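Local coordinates for protein fructosyl amine: oxygen oxidoreductase (Aspergillus fumigatus, PDB 3DJE) that oxidatively deglycates fructosyl amino acids (Amadori products), using a bound FAD cofactor, at residues Ser7-Thr21 against Ile207-Ala219. Sequence-based numbering, arbitrary orientation.
Sequences SSLLIVGAGTWGTST and IWRAERTFLCAGA. With FAD (flavin-adenine dinucleotide), chain C.
Trp208 opens the contact: its CB and carbonyl O lie against Leu10 CD2, the side chains crossing at about a right angle. Leu10 reaches there because its CG stands anti to the backbone N (chi1 -174°). Next, the methyl of Ala210 packs on Leu10 CB at 3.6 Å. Glu211 gives its N-H to Ser8 O, a bent bond. Its carboxylate lies beside the Ser7 hydroxyl in a weak contact; Ser7 OG is bonded to Thr4 N. Arg212 CB rests on Leu9 CD2; beyond it the chain bends at chi2 (-69°), and NH1 donates to Glu211 O from above the carbonyl plane.

From Arg212 to Leu215 the chain runs as a strand parallel to 9-12. Arg212 O accepts from Leu10 N at 3.0 Å. Phe214 N binds Leu10 O and Phe214 O takes Val12 N, each at 2.8 Å and nearly straight. The Phe214 ring lies on the helix side of the sheet. Thr21 CG2 sits over one face, 4.2 Å from the ring centroid, in a CH-pi contact; Leu10 O lies at the ring edge, in its plane. Ile377 and Met381 of helix 373-382 also touch the ring. On the other face of the sheet, Leu215 CD1 lies alongside Val12 CG1.

Cys216 N closes the ladder on Val12 O at 2.8 Å. Cys216 CB meets Gly18 CA at 3.6 Å, fitting the loop after the strand against the helix. A water accepting from Gly18 N has Cys216 O and FAD O2P within reach. Ala217 CA approaches the ribose atom FAD O4B. At the pyrophosphate, Trp17 N donates to FAD O2P at 2.8 Å and Thr16 N to FAD O1A. Gly13, Gly15 and, in the helix, Gly18 match the GxGxxG pattern, consistent with a Rossmann-type dinucleotide-binding fold, with the FAD pyrophosphate at the helix N-terminus.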
loop_
_atom_site.group_PDB
_atom_site.type_symbol
_atom_site.label_atom_id
_atom_site.label_comp_id
_atom_site.label_asym_id
_atom_site.label_seq_id
_atom_site.Cartn_x
_atom_site.Cartn_y
_atom_site.Cartn_z
ATOM N N SER A 7 11.390 16.918 -22.483
ATOM C CA SER A 7 11.282 15.567 -23.057
ATOM C C SER A 7 9.955 14.925 -22.686
ATOM O O SER A 7 9.494 15.059 -21.559
ATOM C CB SER A 7 12.396 14.653 -22.556
ATOM O OG SER A 7 13.656 15.020 -23.076
ATOM N N SER A 8 9.361 14.200 -23.629
ATOM C CA SER A 8 8.125 13.463 -23.352
ATOM C C SER A 8 8.383 12.316 -22.370
ATOM O O SER A 8 9.148 11.391 -22.667
ATOM C CB SER A 8 7.505 12.928 -24.646
ATOM O OG SER A 8 6.374 12.118 -24.354
ATOM N N LEU A 9 7.748 12.403 -21.201
ATOM C CA LEU A 9 7.845 11.365 -20.169
ATOM C C LEU A 9 6.464 10.774 -19.957
ATOM O O LEU A 9 5.473 11.506 -19.908
ATOM C CB LEU A 9 8.375 11.935 -18.846
ATOM C CG LEU A 9 9.683 12.725 -18.921
ATOM C CD1 LEU A 9 10.035 13.219 -17.516
ATOM C CD2 LEU A 9 10.789 11.826 -19.438
ATOM N N LEU A 10 6.405 9.454 -19.839
ATOM C CA LEU A 10 5.132 8.752 -19.722
ATOM C C LEU A 10 5.123 7.939 -18.453
ATOM O O LEU A 10 6.084 7.214 -18.185
ATOM C CB LEU A 10 4.956 7.817 -20.911
ATOM C CG LEU A 10 3.606 7.113 -21.033
ATOM C CD1 LEU A 10 2.474 8.121 -21.230
ATOM C CD2 LEU A 10 3.653 6.147 -22.207
ATOM N N ILE A 11 4.061 8.078 -17.654
ATOM C CA ILE A 11 3.917 7.258 -16.451
ATOM C C ILE A 11 2.727 6.338 -16.629
ATOM O O ILE A 11 1.613 6.814 -16.906
ATOM C CB ILE A 11 3.709 8.108 -15.184
ATOM C CG1 ILE A 11 4.907 9.035 -14.976
ATOM C CG2 ILE A 11 3.468 7.214 -13.952
ATOM C CD1 ILE A 11 4.657 10.089 -13.932
ATOM N N VAL A 12 2.963 5.033 -16.501
ATOM C CA VAL A 12 1.878 4.040 -16.563
ATOM C C VAL A 12 1.390 3.756 -15.147
ATOM O O VAL A 12 2.090 3.110 -14.351
ATOM C CB VAL A 12 2.319 2.730 -17.273
ATOM C CG1 VAL A 12 1.165 1.657 -17.268
ATOM C CG2 VAL A 12 2.767 3.012 -18.698
ATOM N N GLY A 13 0.203 4.278 -14.842
ATOM C CA GLY A 13 -0.417 4.159 -13.529
ATOM C C GLY A 13 -0.428 5.472 -12.761
ATOM O O GLY A 13 0.627 6.060 -12.507
ATOM N N ALA A 14 -1.623 5.929 -12.375
ATOM C CA ALA A 14 -1.793 7.132 -11.553
ATOM C C ALA A 14 -2.151 6.788 -10.098
ATOM O O ALA A 14 -2.933 7.491 -9.453
ATOM C CB ALA A 14 -2.869 8.044 -12.175
ATOM N N GLY A 15 -1.573 5.700 -9.598
ATOM C CA GLY A 15 -1.782 5.291 -8.219
ATOM C C GLY A 15 -0.815 5.994 -7.301
ATOM O O GLY A 15 -0.352 7.111 -7.584
ATOM N N THR A 16 -0.493 5.334 -6.201
ATOM C CA THR A 16 0.316 5.971 -5.158
ATOM C C THR A 16 1.684 6.433 -5.698
ATOM O O THR A 16 2.067 7.611 -5.581
ATOM C CB THR A 16 0.537 5.015 -3.980
ATOM O OG1 THR A 16 -0.708 4.396 -3.622
ATOM C CG2 THR A 16 1.091 5.774 -2.796
ATOM N N TRP A 17 2.412 5.498 -6.287
ATOM C CA TRP A 17 3.778 5.772 -6.693
ATOM C C TRP A 17 3.856 6.510 -8.036
ATOM O O TRP A 17 4.733 7.364 -8.224
ATOM C CB TRP A 17 4.585 4.478 -6.687
ATOM C CG TRP A 17 4.917 3.987 -5.294
ATOM C CD1 TRP A 17 4.332 4.360 -4.104
ATOM C CD2 TRP A 17 5.936 3.045 -4.962
ATOM N NE1 TRP A 17 4.944 3.708 -3.054
ATOM C CE2 TRP A 17 5.928 2.897 -3.557
ATOM C CE3 TRP A 17 6.861 2.305 -5.724
ATOM C CZ2 TRP A 17 6.814 2.043 -2.895
ATOM C CZ3 TRP A 17 7.752 1.457 -5.056
ATOM C CH2 TRP A 17 7.705 1.331 -3.664
ATOM N N GLY A 18 2.913 6.234 -8.946
ATOM C CA GLY A 18 2.816 6.990 -10.200
ATOM C C GLY A 18 2.530 8.464 -9.931
ATOM O O GLY A 18 3.161 9.349 -10.532
ATOM N N THR A 19 1.594 8.732 -9.022
ATOM C CA THR A 19 1.268 10.111 -8.661
ATOM C C THR A 19 2.460 10.787 -7.979
ATOM O O THR A 19 2.790 11.946 -8.296
ATOM C CB THR A 19 -0.014 10.205 -7.832
ATOM O OG1 THR A 19 -1.108 9.800 -8.653
ATOM C CG2 THR A 19 -0.278 11.639 -7.357
ATOM N N SER A 20 3.123 10.066 -7.067
ATOM C CA SER A 20 4.321 10.618 -6.409
ATOM C C SER A 20 5.375 11.007 -7.458
ATOM O O SER A 20 5.996 12.101 -7.404
ATOM C CB SER A 20 4.935 9.609 -5.441
ATOM O OG SER A 20 5.864 10.280 -4.606
ATOM N N THR A 21 5.573 10.107 -8.419
ATOM C CA THR A 21 6.522 10.341 -9.493
ATOM C C THR A 21 6.127 11.568 -10.328
ATOM O O THR A 21 6.976 12.417 -10.631
ATOM C CB THR A 21 6.698 9.084 -10.360
ATOM O OG1 THR A 21 7.139 8.000 -9.531
ATOM C CG2 THR A 21 7.772 9.323 -11.413
ATOM N N ILE A 207 -1.351 5.738 -29.632
ATOM C CA ILE A 207 0.059 5.421 -29.444
ATOM C C ILE A 207 0.701 6.598 -28.722
ATOM O O ILE A 207 0.633 7.724 -29.209
ATOM C CB ILE A 207 0.761 5.222 -30.805
ATOM C CG1 ILE A 207 0.150 4.013 -31.531
ATOM C CG2 ILE A 207 2.288 5.065 -30.621
ATOM C CD1 ILE A 207 0.526 3.941 -33.018
ATOM N N TRP A 208 1.304 6.313 -27.567
ATOM C CA TRP A 208 1.892 7.323 -26.694
ATOM C C TRP A 208 3.396 7.113 -26.660
ATOM O O TRP A 208 3.889 6.304 -25.889
ATOM C CB TRP A 208 1.337 7.218 -25.271
ATOM C CG TRP A 208 -0.106 7.555 -25.163
ATOM C CD1 TRP A 208 -1.160 6.682 -25.250
ATOM C CD2 TRP A 208 -0.669 8.843 -24.930
ATOM N NE1 TRP A 208 -2.344 7.358 -25.085
ATOM C CE2 TRP A 208 -2.078 8.686 -24.903
ATOM C CE3 TRP A 208 -0.123 10.126 -24.755
ATOM C CZ2 TRP A 208 -2.955 9.767 -24.688
ATOM C CZ3 TRP A 208 -0.992 11.207 -24.552
ATOM C CH2 TRP A 208 -2.396 11.013 -24.525
ATOM N N ARG A 209 4.115 7.831 -27.517
ATOM C CA ARG A 209 5.575 7.674 -27.571
ATOM C C ARG A 209 6.220 8.589 -26.544
ATOM O O ARG A 209 5.774 9.717 -26.356
ATOM C CB ARG A 209 6.097 7.964 -28.986
ATOM C CG ARG A 209 5.586 6.958 -30.005
ATOM C CD ARG A 209 6.272 7.054 -31.354
ATOM N NE ARG A 209 5.886 5.934 -32.210
ATOM C CZ ARG A 209 6.547 4.781 -32.301
ATOM N NH1 ARG A 209 7.661 4.571 -31.604
ATOM N NH2 ARG A 209 6.093 3.831 -33.112
ATOM N N ALA A 210 7.274 8.101 -25.887
ATOM C CA ALA A 210 7.950 8.869 -24.858
ATOM C C ALA A 210 9.430 8.573 -24.831
ATOM O O ALA A 210 9.846 7.467 -25.142
ATOM C CB ALA A 210 7.346 8.566 -23.509
ATOM N N GLU A 211 10.211 9.587 -24.453
ATOM C CA GLU A 211 11.641 9.425 -24.249
ATOM C C GLU A 211 11.986 8.501 -23.072
ATOM O O GLU A 211 12.983 7.783 -23.106
ATOM C CB GLU A 211 12.287 10.803 -24.073
ATOM C CG GLU A 211 12.281 11.661 -25.331
ATOM C CD GLU A 211 13.271 12.826 -25.232
ATOM O OE1 GLU A 211 14.341 12.642 -24.610
ATOM O OE2 GLU A 211 12.976 13.927 -25.755
ATOM N N ARG A 212 11.173 8.558 -22.012
ATOM C CA ARG A 212 11.265 7.616 -20.890
ATOM C C ARG A 212 9.856 7.225 -20.475
ATOM O O ARG A 212 8.948 8.055 -20.524
ATOM C CB ARG A 212 11.950 8.250 -19.665
ATOM C CG ARG A 212 13.418 8.633 -19.886
ATOM C CD ARG A 212 14.306 7.415 -20.033
ATOM N NE ARG A 212 15.721 7.781 -20.080
ATOM C CZ ARG A 212 16.343 8.244 -21.163
ATOM N NH1 ARG A 212 15.693 8.388 -22.314
ATOM N NH2 ARG A 212 17.630 8.565 -21.097
ATOM N N THR A 213 9.696 5.960 -20.105
ATOM C CA THR A 213 8.433 5.405 -19.608
ATOM C C THR A 213 8.669 4.868 -18.206
ATOM O O THR A 213 9.609 4.095 -17.991
ATOM C CB THR A 213 7.948 4.255 -20.539
ATOM O OG1 THR A 213 7.737 4.756 -21.869
ATOM C CG2 THR A 213 6.675 3.600 -20.019
ATOM N N PHE A 214 7.817 5.283 -17.261
ATOM C CA PHE A 214 7.847 4.796 -15.894
ATOM C C PHE A 214 6.704 3.806 -15.726
ATOM O O PHE A 214 5.565 4.138 -16.023
ATOM C CB PHE A 214 7.613 5.934 -14.904
ATOM C CG PHE A 214 8.699 6.986 -14.893
ATOM C CD1 PHE A 214 9.695 6.968 -13.918
ATOM C CD2 PHE A 214 8.702 8.011 -15.837
ATOM C CE1 PHE A 214 10.691 7.958 -13.889
ATOM C CE2 PHE A 214 9.705 9.000 -15.814
ATOM C CZ PHE A 214 10.695 8.963 -14.832
ATOM N N LEU A 215 7.016 2.617 -15.229
ATOM C CA LEU A 215 5.994 1.613 -14.977
ATOM C C LEU A 215 5.648 1.626 -13.485
ATOM O O LEU A 215 6.442 1.196 -12.649
ATOM C CB LEU A 215 6.469 0.247 -15.458
ATOM C CG LEU A 215 5.476 -0.911 -15.311
ATOM C CD1 LEU A 215 4.161 -0.573 -16.010
ATOM C CD2 LEU A 215 6.086 -2.175 -15.881
ATOM N N CYS A 216 4.454 2.139 -13.188
ATOM C CA CYS A 216 3.981 2.324 -11.816
ATOM C C CYS A 216 2.564 1.772 -11.674
ATOM O O CYS A 216 1.694 2.391 -11.070
ATOM C CB CYS A 216 3.998 3.816 -11.462
ATOM S SG CYS A 216 5.644 4.523 -11.429
ATOM N N ALA A 217 2.342 0.588 -12.230
ATOM C CA ALA A 217 1.015 -0.007 -12.282
ATOM C C ALA A 217 0.678 -0.948 -11.107
ATOM O O ALA A 217 -0.297 -1.714 -11.173
ATOM C CB ALA A 217 0.835 -0.718 -13.640
ATOM N N GLY A 218 1.484 -0.896 -10.045
ATOM C CA GLY A 218 1.175 -1.627 -8.826
ATOM C C GLY A 218 1.039 -3.108 -9.081
ATOM O O GLY A 218 1.903 -3.713 -9.740
ATOM N N ALA A 219 -0.040 -3.692 -8.562
ATOM C CA ALA A 219 -0.259 -5.143 -8.684
ATOM C C ALA A 219 -0.387 -5.612 -10.134
ATOM O O ALA A 219 -0.243 -6.804 -10.399
ATOM C CB ALA A 219 -1.495 -5.574 -7.891
HETATM P PA FAD C . -1.460 1.476 -6.693
HETATM O O1A FAD C . -1.614 2.659 -5.840
HETATM O O2A FAD C . -2.407 0.333 -6.509
HETATM O O5B FAD C . -1.508 2.041 -8.170
HETATM C C5B FAD C . -1.513 1.199 -9.325
HETATM C C4B FAD C . -2.175 2.001 -10.453
HETATM O O4B FAD C . -1.938 1.197 -11.624
HETATM C C3B FAD C . -3.702 2.016 -10.210
HETATM O O3B FAD C . -4.195 3.361 -10.097
HETATM C C2B FAD C . -4.230 1.314 -11.471
HETATM O O2B FAD C . -5.465 1.917 -11.970
HETATM C C1B FAD C . -3.031 1.456 -12.451
HETATM N N9A FAD C . -3.251 0.512 -13.589
HETATM C C8A FAD C . -3.727 -0.751 -13.555
HETATM N N7A FAD C . -3.819 -1.216 -14.819
HETATM C C5A FAD C . -3.403 -0.244 -15.643
HETATM C C6A FAD C . -3.291 -0.133 -17.033
HETATM N N6A FAD C . -3.659 -1.164 -17.830
HETATM N N1A FAD C . -2.823 1.018 -17.556
HETATM C C2A FAD C . -2.467 2.046 -16.776
HETATM N N3A FAD C . -2.566 1.975 -15.444
HETATM C C4A FAD C . -3.031 0.842 -14.865
HETATM N N1 FAD C . 0.778 0.918 3.064
HETATM C C2 FAD C . 1.185 1.749 4.105
HETATM O O2 FAD C . 2.205 2.436 4.021
HETATM N N3 FAD C . 0.418 1.794 5.271
HETATM C C4 FAD C . -0.730 1.024 5.424
HETATM O O4 FAD C . -1.387 1.093 6.470
HETATM C C4X FAD C . -1.118 0.178 4.374
HETATM N N5 FAD C . -2.254 -0.620 4.500
HETATM C C5X FAD C . -2.725 -1.318 3.391
HETATM C C6 FAD C . -3.969 -1.936 3.474
HETATM C C7 FAD C . -4.492 -2.602 2.373
HETATM C C7M FAD C . -5.858 -3.285 2.531
HETATM C C8 FAD C . -3.786 -2.632 1.172
HETATM C C8M FAD C . -4.408 -3.308 -0.074
HETATM C C9 FAD C . -2.541 -1.993 1.089
HETATM C C9A FAD C . -2.008 -1.321 2.197
HETATM N N10 FAD C . -0.754 -0.681 2.149
HETATM C C10 FAD C . -0.359 0.137 3.207
HETATM C "C1'" FAD C . 0.129 -0.852 0.987
HETATM C "C2'" FAD C . -0.051 0.317 0.018
HETATM O "O2'" FAD C . -1.455 0.635 -0.110
HETATM C "C3'" FAD C . 0.538 -0.060 -1.338
HETATM O "O3'" FAD C . 1.847 -0.635 -1.140
HETATM C "C4'" FAD C . 0.699 1.155 -2.257
HETATM O "O4'" FAD C . -0.468 1.977 -2.259
HETATM C "C5'" FAD C . 0.967 0.662 -3.684
HETATM O "O5'" FAD C . 1.177 1.788 -4.552
HETATM P P FAD C . 1.402 1.560 -6.123
HETATM O O1P FAD C . 2.506 0.574 -6.318
HETATM O O2P FAD C . 1.489 2.911 -6.714
HETATM O O3P FAD C . 0.038 0.883 -6.638
HETATM O O HOH W 1 10.551 14.181 -26.297
HETATM O O HOH W 2 0.957 4.184 -9.121
#